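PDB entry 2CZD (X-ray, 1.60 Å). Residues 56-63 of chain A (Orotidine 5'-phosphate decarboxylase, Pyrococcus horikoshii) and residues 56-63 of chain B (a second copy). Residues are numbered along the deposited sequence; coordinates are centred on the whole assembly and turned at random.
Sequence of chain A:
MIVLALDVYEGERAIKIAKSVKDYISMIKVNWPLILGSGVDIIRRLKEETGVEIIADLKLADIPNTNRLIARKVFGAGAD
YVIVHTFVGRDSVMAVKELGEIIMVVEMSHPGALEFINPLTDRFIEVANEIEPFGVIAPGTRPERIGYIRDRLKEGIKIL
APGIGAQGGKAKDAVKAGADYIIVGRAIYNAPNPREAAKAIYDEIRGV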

# COMPACT_ATOMS: atom_id res chain seq x y z
N ALA A 56 9.17 3.73 -7.80
CA ALA A 56 7.81 3.96 -7.32
C ALA A 56 7.77 3.45 -5.86
O ALA A 56 7.78 2.24 -5.62
N ASP A 57 7.74 4.38 -4.90
CA ASP A 57 7.72 4.05 -3.46
C ASP A 57 6.28 3.79 -3.06
O ASP A 57 5.60 4.65 -2.47
N LEU A 58 5.82 2.59 -3.37
CA LEU A 58 4.44 2.23 -3.10
C LEU A 58 4.28 1.40 -1.84
O LEU A 58 3.18 1.37 -1.27
N LYS A 59 5.36 0.75 -1.42
CA LYS A 59 5.35 -0.15 -0.25
C LYS A 59 4.17 -1.13 -0.39
O LYS A 59 3.33 -1.26 0.52
N LEU A 60 4.13 -1.83 -1.52
CA LEU A 60 3.04 -2.77 -1.77
C LEU A 60 2.93 -3.80 -0.66
O LEU A 60 3.94 -4.36 -0.17
N ALA A 61 1.69 -4.06 -0.25
CA ALA A 61 1.46 -4.99 0.85
C ALA A 61 0.13 -5.68 0.68
O ALA A 61 -0.64 -5.82 1.64
N ASP A 62 -0.15 -6.10 -0.54
CA ASP A 62 -1.42 -6.77 -0.81
C ASP A 62 -1.21 -8.24 -1.18
O ASP A 62 -0.09 -8.74 -1.17
N ILE A 63 -2.30 -8.94 -1.49
CA ILE A 63 -2.18 -10.34 -1.90
C ILE A 63 -1.41 -10.37 -3.24
O ILE A 63 -1.34 -9.36 -3.95
N ALA B 56 -12.23 2.10 0.26
CA ALA B 56 -11.02 2.13 -0.56
C ALA B 56 -10.07 1.08 0.04
O ALA B 56 -9.51 1.28 1.13
N ASP B 57 -9.96 -0.05 -0.66
CA ASP B 57 -9.15 -1.19 -0.23
C ASP B 57 -7.72 -0.90 -0.64
O ASP B 57 -7.20 -1.45 -1.63
N LEU B 58 -7.09 -0.02 0.12
CA LEU B 58 -5.70 0.36 -0.18
C LEU B 58 -4.65 -0.42 0.61
O LEU B 58 -3.51 -0.53 0.17
N LYS B 59 -5.05 -0.96 1.77
CA LYS B 59 -4.14 -1.68 2.67
C LYS B 59 -2.92 -0.80 2.90
O LYS B 59 -1.76 -1.21 2.71
N LEU B 60 -3.20 0.43 3.33
CA LEU B 60 -2.12 1.40 3.56
C LEU B 60 -1.11 0.85 4.57
O LEU B 60 -1.49 0.31 5.62
N ALA B 61 0.16 1.03 4.23
CA ALA B 61 1.26 0.50 5.03
C ALA B 61 2.47 1.44 4.96
O ALA B 61 3.63 1.00 4.93
N ASP B 62 2.21 2.73 4.90
CA ASP B 62 3.31 3.67 4.83
C ASP B 62 3.56 4.37 6.17
O ASP B 62 2.92 4.05 7.20
N ILE B 63 4.50 5.32 6.17
CA ILE B 63 4.78 6.09 7.38
C ILE B 63 3.54 6.95 7.67
O ILE B 63 2.74 7.26 6.78

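The two copies meet through a symmetric pair of lysine-aspartate contacts set about an alanine-alanine contact, with 354 Å² buried between the stretches, both sides summed. K59(A) covers the most, 72 Å², and K59(B) follows with 64 Å². Both lysines sit at phi/psi 50/54, and in both the CA-to-CB bond points toward the other stretch. Their rotamers agree: chi1 m, chi2 and chi3 t, chi4 p. The chain is thus extended through its methylenes and turns at the last bond, which brings the ammonium group between two carboxylates, one from each copy. In its own chain, K59(A) NZ donates to D57(A) OD1 at 2.8 Å; across the interface it donates to D62(B) OD1 at 3.1 Å, with a weak second bond to D62(B) OD2 at 3.4 Å. Both carboxylates form salt bridges with it. The mate repeats this, K59(B) NZ lying 2.9 Å from D57(B) OD1 and 3.1 Å from D62(A) OD1. The lysine methylenes run past the partner's backbone, K59(A) CD resting 3.8 Å from A61(B) O.

D62(A) and D62(B) cover 51 and 48 Å². Their CA-to-CB bonds point sideways, but the carboxylates come nearer the other stretch; chi1 lies between wells, at -141° and -140°. OD1 serves two donors: besides the lysine of the other copy, it accepts the backbone N-H of the next residue, I63(A) N to D62(A) OD1 at 2.8 Å and I63(B) N to D62(B) OD1 at 2.8 Å. I63(A) and I63(B) occupy N-cap positions, so this bond forms right before a helix begins. D57(A) and D57(B), at chi1 t with CA-to-CB bonds sideways, hardly touch the other stretch, but each forms a salt bridge with the lysine of its own chain.

Water links D62(A) OD2 and D62(B) OD2 to the strand of the other copy. The O of water 3 lies 2.7 Å from D62(B) OD2 and 2.8 Å from L58(A) O; the O of water 5 lies 2.6 Å from D62(A) OD2 and 2.9 Å from L58(B) O. Waters 1 and 2 both bridge D62(B) OD2 and D57(A) O; waters 4 and 6 bridge D62(A) OD2 and D57(B) O, water 4 through a weak bond to D62(A) OD2. The aspartate thereby reaches carbonyls that carry no proton to offer it.

Between these polar clusters, A61(A) CB meets A61(B) CB at 4.1 Å, both CA-to-CB bonds pointing toward the other copy. The CA-to-CB bonds of L58(A), L60(A), L58(B) and L60(B) point away, and none of these side chains makes a contact here.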

# COMPACT_ATOMS: atom_id res chain seq x y z
CB ALA A 56 6.81 3.16 -8.19
CB ASP A 57 8.31 5.22 -2.66
CG ASP A 57 8.55 4.87 -1.21
OD1 ASP A 57 8.06 3.81 -0.77
OD2 ASP A 57 9.22 5.66 -0.49
CB LEU A 58 3.89 1.43 -4.28
CG LEU A 58 4.08 1.99 -5.70
CD1 LEU A 58 3.42 1.04 -6.70
CD2 LEU A 58 3.47 3.38 -5.82
CB LYS A 59 5.26 0.65 1.06
CG LYS A 59 6.46 1.61 1.25
CD LYS A 59 6.45 2.23 2.63
CE LYS A 59 7.64 3.15 2.84
NZ LYS A 59 7.59 4.34 1.94
CB LEU A 60 3.21 -3.46 -3.13
CG LEU A 60 3.17 -2.50 -4.33
CD1 LEU A 60 3.29 -3.33 -5.64
CD2 LEU A 60 1.86 -1.69 -4.32
CB ALA A 61 1.50 -4.22 2.18
CB ASP A 62 -2.15 -6.02 -1.94
CG ASP A 62 -3.66 -5.92 -1.70
OD1 ASP A 62 -4.28 -6.98 -1.49
OD2 ASP A 62 -4.21 -4.79 -1.72
CB ILE A 63 -3.56 -10.99 -2.07
CG1 ILE A 63 -4.38 -10.26 -3.14
CG2 ILE A 63 -4.28 -10.98 -0.73
CD1 ILE A 63 -5.75 -10.93 -3.42
CB ALA B 56 -10.38 3.53 -0.53
CB ASP B 57 -9.67 -2.47 -0.92
CG ASP B 57 -9.03 -3.73 -0.37
OD1 ASP B 57 -8.05 -3.60 0.40
OD2 ASP B 57 -9.48 -4.84 -0.71
CB LEU B 58 -5.50 1.85 0.07
CG LEU B 58 -6.57 2.76 -0.52
CD1 LEU B 58 -6.19 4.22 -0.25
CD2 LEU B 58 -6.71 2.51 -2.01
CB LYS B 59 -3.75 -3.05 2.11
CG LYS B 59 -4.94 -4.00 2.01
CD LYS B 59 -4.51 -5.45 1.75
CE LYS B 59 -5.71 -6.40 1.58
NZ LYS B 59 -6.54 -6.07 0.37
CB LEU B 60 -2.66 2.75 4.03
CG LEU B 60 -3.51 3.52 2.99
CD1 LEU B 60 -3.90 4.88 3.61
CD2 LEU B 60 -2.76 3.68 1.66
CB ALA B 61 1.63 -0.88 4.50
CB ASP B 62 3.02 4.71 3.73
CG ASP B 62 4.27 5.07 2.93
OD1 ASP B 62 5.26 5.50 3.53
OD2 ASP B 62 4.25 4.92 1.69
CB ILE B 63 6.04 6.96 7.22
CG1 ILE B 63 5.81 8.07 6.20
CG2 ILE B 63 7.19 6.09 6.77
CD1 ILE B 63 7.04 9.01 6.06
O HOH W 1 3.53 5.99 -1.14
O HOH W 2 6.12 6.13 0.19
O HOH W 3 2.42 3.34 0.56
O HOH W 4 -5.36 -2.33 -3.83
O HOH W 5 -2.93 -2.58 -1.86
O HOH W 6 -6.70 -4.31 -2.52